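Local atomic coordinates of polynucleotide 5'-triphosphatase (Acanthamoeba polyphaga mimivirus, PDB entry 3BGY), a protein that removes the terminal phosphate from the 5'-triphosphate end of mRNA, the first step of cap formation, as the N-terminal domain of a multifunctional viral capping enzyme. Residues E37-F50 / P206-K218. Sequence-based numbering, arbitrary orientation. Where two conformers were deposited one is given.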
loop_
_atom_site.group_PDB
_atom_site.type_symbol
_atom_site.label_atom_id
_atom_site.label_comp_id
_atom_site.label_asym_id
_atom_site.label_seq_id
_atom_site.Cartn_x
_atom_site.Cartn_y
_atom_site.Cartn_z
ATOM N N GLU A 37 4.859 -7.945 5.351
ATOM C CA GLU A 37 5.059 -6.491 5.438
ATOM C C GLU A 37 4.387 -6.069 6.714
ATOM O O GLU A 37 3.458 -6.732 7.140
ATOM C CB GLU A 37 4.429 -5.782 4.253
ATOM C CG GLU A 37 5.096 -6.118 2.893
ATOM C CD GLU A 37 6.627 -5.943 2.848
ATOM O OE1 GLU A 37 7.191 -5.063 3.542
ATOM O OE2 GLU A 37 7.275 -6.707 2.098
ATOM N N PHE A 38 4.876 -5.006 7.339
ATOM C CA PHE A 38 4.312 -4.535 8.602
ATOM C C PHE A 38 3.995 -3.059 8.368
ATOM O O PHE A 38 4.884 -2.246 8.094
ATOM C CB PHE A 38 5.337 -4.739 9.718
ATOM C CG PHE A 38 4.827 -4.403 11.094
ATOM C CD1 PHE A 38 4.768 -3.069 11.527
ATOM C CD2 PHE A 38 4.452 -5.415 11.973
ATOM C CE1 PHE A 38 4.356 -2.727 12.820
ATOM C CE2 PHE A 38 4.027 -5.090 13.301
ATOM C CZ PHE A 38 3.985 -3.744 13.711
ATOM N N GLU A 39 2.749 -2.698 8.668
ATOM C CA GLU A 39 2.262 -1.359 8.392
ATOM C C GLU A 39 1.363 -0.823 9.495
ATOM O O GLU A 39 0.561 -1.587 10.041
ATOM C CB GLU A 39 1.444 -1.489 7.079
ATOM C CG GLU A 39 0.508 -0.378 6.661
ATOM C CD GLU A 39 -0.254 -0.706 5.375
ATOM O OE1 GLU A 39 0.391 -0.865 4.318
ATOM O OE2 GLU A 39 -1.498 -0.788 5.423
ATOM N N VAL A 40 1.536 0.451 9.834
ATOM C CA VAL A 40 0.617 1.090 10.790
ATOM C C VAL A 40 -0.163 2.082 9.929
ATOM O O VAL A 40 0.415 2.995 9.364
ATOM C CB VAL A 40 1.319 1.806 11.936
ATOM C CG1 VAL A 40 0.260 2.356 12.920
ATOM C CG2 VAL A 40 2.221 0.836 12.685
ATOM N N SER A 41 -1.479 1.888 9.849
ATOM C CA SER A 41 -2.344 2.736 9.028
ATOM C C SER A 41 -3.059 3.759 9.911
ATOM O O SER A 41 -3.702 3.388 10.896
ATOM C CB SER A 41 -3.362 1.856 8.266
ATOM O OG SER A 41 -4.334 2.645 7.588
ATOM N N PHE A 42 -2.896 5.042 9.580
ATOM C CA PHE A 42 -3.521 6.130 10.336
ATOM C C PHE A 42 -4.861 6.444 9.724
ATOM O O PHE A 42 -4.958 6.619 8.518
ATOM C CB PHE A 42 -2.636 7.373 10.359
ATOM C CG PHE A 42 -1.395 7.214 11.168
ATOM C CD1 PHE A 42 -0.307 6.476 10.677
ATOM C CD2 PHE A 42 -1.314 7.774 12.464
ATOM C CE1 PHE A 42 0.867 6.283 11.477
ATOM C CE2 PHE A 42 -0.128 7.576 13.267
ATOM C CZ PHE A 42 0.942 6.831 12.756
ATOM N N LYS A 43 -5.908 6.454 10.550
ATOM C CA LYS A 43 -7.254 6.714 10.038
ATOM C C LYS A 43 -7.655 8.184 10.119
ATOM O O LYS A 43 -6.961 8.987 10.716
ATOM C CB LYS A 43 -8.281 5.831 10.774
ATOM C CG LYS A 43 -7.937 4.323 10.805
ATOM C CD LYS A 43 -7.734 3.744 9.402
ATOM C CE LYS A 43 -7.320 2.296 9.420
ATOM N NZ LYS A 43 -6.951 1.795 8.067
ATOM N N ASN A 44 -8.761 8.524 9.437
ATOM C CA ASN A 44 -9.330 9.885 9.400
ATOM C C ASN A 44 -8.415 10.944 8.841
ATOM O O ASN A 44 -8.228 12.001 9.450
ATOM C CB ASN A 44 -9.828 10.316 10.786
ATOM C CG ASN A 44 -10.914 9.431 11.306
ATOM O OD1 ASN A 44 -11.669 8.839 10.539
ATOM N ND2 ASN A 44 -10.998 9.325 12.632
ATOM N N ILE A 45 -7.693 10.585 7.777
ATOM C CA ILE A 45 -6.808 11.547 7.135
ATOM C C ILE A 45 -7.609 12.197 5.999
ATOM O O ILE A 45 -8.152 11.497 5.136
ATOM C CB ILE A 45 -5.543 10.864 6.549
ATOM C CG1 ILE A 45 -4.768 10.108 7.654
ATOM C CG2 ILE A 45 -4.669 11.915 5.822
ATOM C CD1 ILE A 45 -4.367 10.922 8.855
ATOM N N ASN A 46 -7.798 13.507 6.107
ATOM C CA ASN A 46 -8.558 14.253 5.111
ATOM C C ASN A 46 -7.639 15.245 4.419
ATOM O O ASN A 46 -6.450 15.256 4.710
ATOM C CB ASN A 46 -9.796 14.841 5.777
ATOM C CG ASN A 46 -10.706 13.742 6.304
ATOM O OD1 ASN A 46 -11.158 12.883 5.535
ATOM N ND2 ASN A 46 -10.885 13.692 7.620
ATOM N N TYR A 47 -8.153 16.043 3.486
ATOM C CA TYR A 47 -7.284 16.969 2.734
ATOM C C TYR A 47 -6.416 17.911 3.592
ATOM O O TYR A 47 -5.222 17.994 3.347
ATOM C CB TYR A 47 -8.075 17.746 1.655
ATOM C CG TYR A 47 -7.171 18.598 0.802
ATOM C CD1 TYR A 47 -6.413 18.016 -0.227
ATOM C CD2 TYR A 47 -6.997 19.963 1.067
ATOM C CE1 TYR A 47 -5.500 18.782 -0.959
ATOM C CE2 TYR A 47 -6.095 20.743 0.329
ATOM C CZ TYR A 47 -5.342 20.133 -0.676
ATOM O OH TYR A 47 -4.405 20.863 -1.359
ATOM N N PRO A 48 -6.993 18.591 4.612
ATOM C CA PRO A 48 -6.113 19.474 5.401
ATOM C C PRO A 48 -4.954 18.738 6.112
ATOM O O PRO A 48 -3.840 19.275 6.175
ATOM C CB PRO A 48 -7.075 20.169 6.388
ATOM C CG PRO A 48 -8.297 19.408 6.362
ATOM C CD PRO A 48 -8.406 18.776 5.012
ATOM N N ASN A 49 -5.227 17.514 6.591
ATOM C CA ASN A 49 -4.243 16.637 7.280
ATOM C C ASN A 49 -3.172 16.195 6.287
ATOM O O ASN A 49 -1.983 16.146 6.619
ATOM C CB ASN A 49 -4.894 15.339 7.800
ATOM C CG ASN A 49 -5.777 15.547 9.012
ATOM O OD1 ASN A 49 -6.850 14.947 9.109
ATOM N ND2 ASN A 49 -5.328 16.369 9.955
ATOM N N PHE A 50 -3.621 15.865 5.073
ATOM C CA PHE A 50 -2.751 15.407 3.974
ATOM C C PHE A 50 -1.753 16.522 3.615
ATOM O O PHE A 50 -0.553 16.275 3.486
ATOM C CB PHE A 50 -3.634 15.001 2.756
ATOM C CG PHE A 50 -2.887 14.848 1.453
ATOM C CD1 PHE A 50 -2.232 13.654 1.152
ATOM C CD2 PHE A 50 -2.828 15.904 0.524
ATOM C CE1 PHE A 50 -1.513 13.495 -0.060
ATOM C CE2 PHE A 50 -2.113 15.768 -0.689
ATOM C CZ PHE A 50 -1.447 14.552 -0.985
ATOM N N PRO A 206 -13.685 11.839 -6.447
ATOM C CA PRO A 206 -13.075 12.517 -5.296
ATOM C C PRO A 206 -12.007 11.656 -4.633
ATOM O O PRO A 206 -12.149 10.438 -4.509
ATOM C CB PRO A 206 -14.260 12.729 -4.347
ATOM C CG PRO A 206 -15.425 12.865 -5.275
ATOM C CD PRO A 206 -15.161 11.815 -6.308
ATOM N N SER A 207 -10.925 12.305 -4.256
ATOM C CA SER A 207 -9.818 11.615 -3.618
ATOM C C SER A 207 -10.012 11.266 -2.155
ATOM O O SER A 207 -10.775 11.946 -1.455
ATOM C CB SER A 207 -8.582 12.528 -3.634
ATOM O OG SER A 207 -8.045 12.735 -4.928
ATOM N N ASN A 208 -9.461 10.128 -1.738
ATOM C CA ASN A 208 -9.424 9.821 -0.307
ATOM C C ASN A 208 -7.923 9.968 -0.016
ATOM O O ASN A 208 -7.116 10.175 -0.941
ATOM C CB ASN A 208 -9.997 8.445 0.095
ATOM C CG ASN A 208 -9.366 7.284 -0.651
ATOM O OD1 ASN A 208 -9.525 7.150 -1.868
ATOM N ND2 ASN A 208 -8.684 6.410 0.085
ATOM N N TYR A 209 -7.569 10.044 1.259
ATOM C CA TYR A 209 -6.172 10.212 1.682
ATOM C C TYR A 209 -5.760 9.149 2.669
ATOM O O TYR A 209 -6.515 8.820 3.569
ATOM C CB TYR A 209 -5.980 11.650 2.239
ATOM C CG TYR A 209 -6.451 12.722 1.274
ATOM C CD1 TYR A 209 -5.625 13.155 0.219
ATOM C CD2 TYR A 209 -7.773 13.217 1.329
ATOM C CE1 TYR A 209 -6.087 14.049 -0.750
ATOM C CE2 TYR A 209 -8.262 14.104 0.339
ATOM C CZ TYR A 209 -7.413 14.511 -0.683
ATOM O OH TYR A 209 -7.887 15.378 -1.637
ATOM N N GLU A 210 -4.582 8.565 2.445
ATOM C CA GLU A 210 -4.077 7.455 3.257
ATOM C C GLU A 210 -2.689 7.749 3.778
ATOM O O GLU A 210 -1.844 8.236 3.039
ATOM C CB GLU A 210 -4.086 6.169 2.404
ATOM C CG GLU A 210 -5.532 5.726 2.092
ATOM C CD GLU A 210 -5.686 4.523 1.191
ATOM O OE1 GLU A 210 -4.674 3.941 0.751
ATOM O OE2 GLU A 210 -6.858 4.165 0.922
ATOM N N LEU A 211 -2.453 7.421 5.048
ATOM C CA LEU A 211 -1.157 7.667 5.699
ATOM C C LEU A 211 -0.722 6.400 6.397
ATOM O O LEU A 211 -1.489 5.797 7.169
ATOM C CB LEU A 211 -1.258 8.772 6.760
ATOM C CG LEU A 211 -0.043 9.036 7.672
ATOM C CD1 LEU A 211 1.154 9.558 6.879
ATOM C CD2 LEU A 211 -0.413 10.049 8.759
ATOM N N GLU A 212 0.499 5.961 6.108
ATOM C CA GLU A 212 0.992 4.761 6.775
ATOM C C GLU A 212 2.442 4.876 7.145
ATOM O O GLU A 212 3.173 5.635 6.542
ATOM C CB GLU A 212 0.948 3.529 5.855
ATOM C CG GLU A 212 -0.394 3.085 5.337
ATOM C CD GLU A 212 -0.689 3.627 3.958
ATOM O OE1 GLU A 212 0.251 3.816 3.152
ATOM O OE2 GLU A 212 -1.873 3.855 3.677
ATOM N N LEU A 213 2.830 4.175 8.210
ATOM C CA LEU A 213 4.237 4.075 8.600
ATOM C C LEU A 213 4.556 2.604 8.315
ATOM O O LEU A 213 4.043 1.709 8.996
ATOM C CB LEU A 213 4.466 4.396 10.093
ATOM C CG LEU A 213 5.904 4.091 10.578
ATOM C CD1 LEU A 213 6.886 5.092 9.991
ATOM C CD2 LEU A 213 5.979 4.087 12.083
ATOM N N GLU A 214 5.367 2.350 7.280
ATOM C CA GLU A 214 5.727 0.978 6.907
ATOM C C GLU A 214 7.172 0.666 7.293
ATOM O O GLU A 214 8.062 1.492 7.091
ATOM C CB GLU A 214 5.553 0.749 5.392
ATOM C CG GLU A 214 4.274 1.324 4.801
ATOM C CD GLU A 214 3.639 0.452 3.738
ATOM O OE1 GLU A 214 4.351 -0.314 3.048
ATOM O OE2 GLU A 214 2.403 0.550 3.583
ATOM N N LEU A 215 7.403 -0.537 7.822
ATOM C CA LEU A 215 8.748 -0.966 8.220
ATOM C C LEU A 215 9.521 -1.491 7.001
ATOM O O LEU A 215 8.932 -2.042 6.050
ATOM C CB LEU A 215 8.707 -2.059 9.293
ATOM C CG LEU A 215 8.110 -1.563 10.611
ATOM C CD1 LEU A 215 8.250 -2.678 11.602
ATOM C CD2 LEU A 215 8.787 -0.317 11.141
ATOM N N ILE A 216 10.829 -1.255 7.041
ATOM C CA ILE A 216 11.789 -1.731 6.031
ATOM C C ILE A 216 12.530 -2.901 6.723
ATOM O O ILE A 216 12.864 -3.911 6.088
ATOM C CB ILE A 216 12.780 -0.600 5.613
ATOM C CG1 ILE A 216 12.037 0.524 4.897
ATOM C CG2 ILE A 216 13.931 -1.147 4.707
ATOM C CD1 ILE A 216 12.861 1.802 4.717
ATOM N N ASN A 217 12.792 -2.748 8.025
ATOM C CA ASN A 217 13.437 -3.797 8.846
ATOM C C ASN A 217 12.719 -3.764 10.183
ATOM O O ASN A 217 12.050 -2.770 10.497
ATOM C CB ASN A 217 14.912 -3.507 9.115
ATOM C CG ASN A 217 15.745 -3.455 7.868
ATOM O OD1 ASN A 217 15.816 -4.430 7.117
ATOM N ND2 ASN A 217 16.358 -2.308 7.618
ATOM N N LYS A 218 12.819 -4.854 10.945
ATOM C CA LYS A 218 12.215 -4.952 12.293
ATOM C C LYS A 218 12.842 -3.894 13.191
ATOM O O LYS A 218 13.996 -3.494 12.979
ATOM C CB LYS A 218 12.521 -6.340 12.899
ATOM C CG LYS A 218 11.959 -6.616 14.323
ATOM C CD LYS A 218 12.756 -7.702 15.102
ATOM C CE LYS A 218 14.252 -7.358 15.253
ATOM N NZ LYS A 218 14.918 -8.019 16.437
HETATM O O HOH W 1 6.751 -3.627 5.664
HETATM O O HOH W 2 9.921 -5.193 4.702
HETATM O O HOH W 3 -4.723 5.915 6.056
HETATM O O HOH W 4 -8.705 9.162 4.528
HETATM O O HOH W 5 -7.507 7.965 6.345
HETATM O O HOH W 6 -9.857 10.384 3.029
#
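V40 and L213 face each other as an antiparallel hydrogen-bonded pair, each backbone N giving a proton to the other's O. On either side of this pair L215 N bonds to F38 O, nearly straight at 172°, and F42 N to L211 O at 2.9 Å. Past F42 the chains part and water takes over: one molecule links F42 O to L211 N, another I45 O to Y209 N, while at the other end a third accepts from F38 N, its oxygen 2.7 Å from L215 O. The direct backbone bonds unite the first and last strands of the sheet, 36-42 and 208-215, and so close the eight-stranded antiparallel barrel of a tunnel triphosphatase. The glutamates E39, E212 and E214 share one face with S41. E39, its chain extended beyond CG, runs alongside E214, and in the modelled conformer of E214 its OE2 lies 2.6 Å from E39 OE1; E212 CG packs 3.8 Å from E39 CD. V40, F42, L211 and L213 occupy the opposite face, where helix 221-235 covers V40, F42 and L213. L211 CD2 lies 3.8 Å from F42 CB, and F38 CD1 meets L215 CD1 near the far end. Where the first chain has left strand 36-42, Y209, near the start of strand 208-215, packs against I45 and the first turn of helix 47-60. Its ring receives Y47 CA over one face in a CH-pi contact and forms an offset edge-to-face pair with the Y47 ring, whose edge is turned toward it, centroids 5.8 Å apart. Y209 CD1 in turn sits 3.4 Å from F50 CG, above one face of the F50 ring.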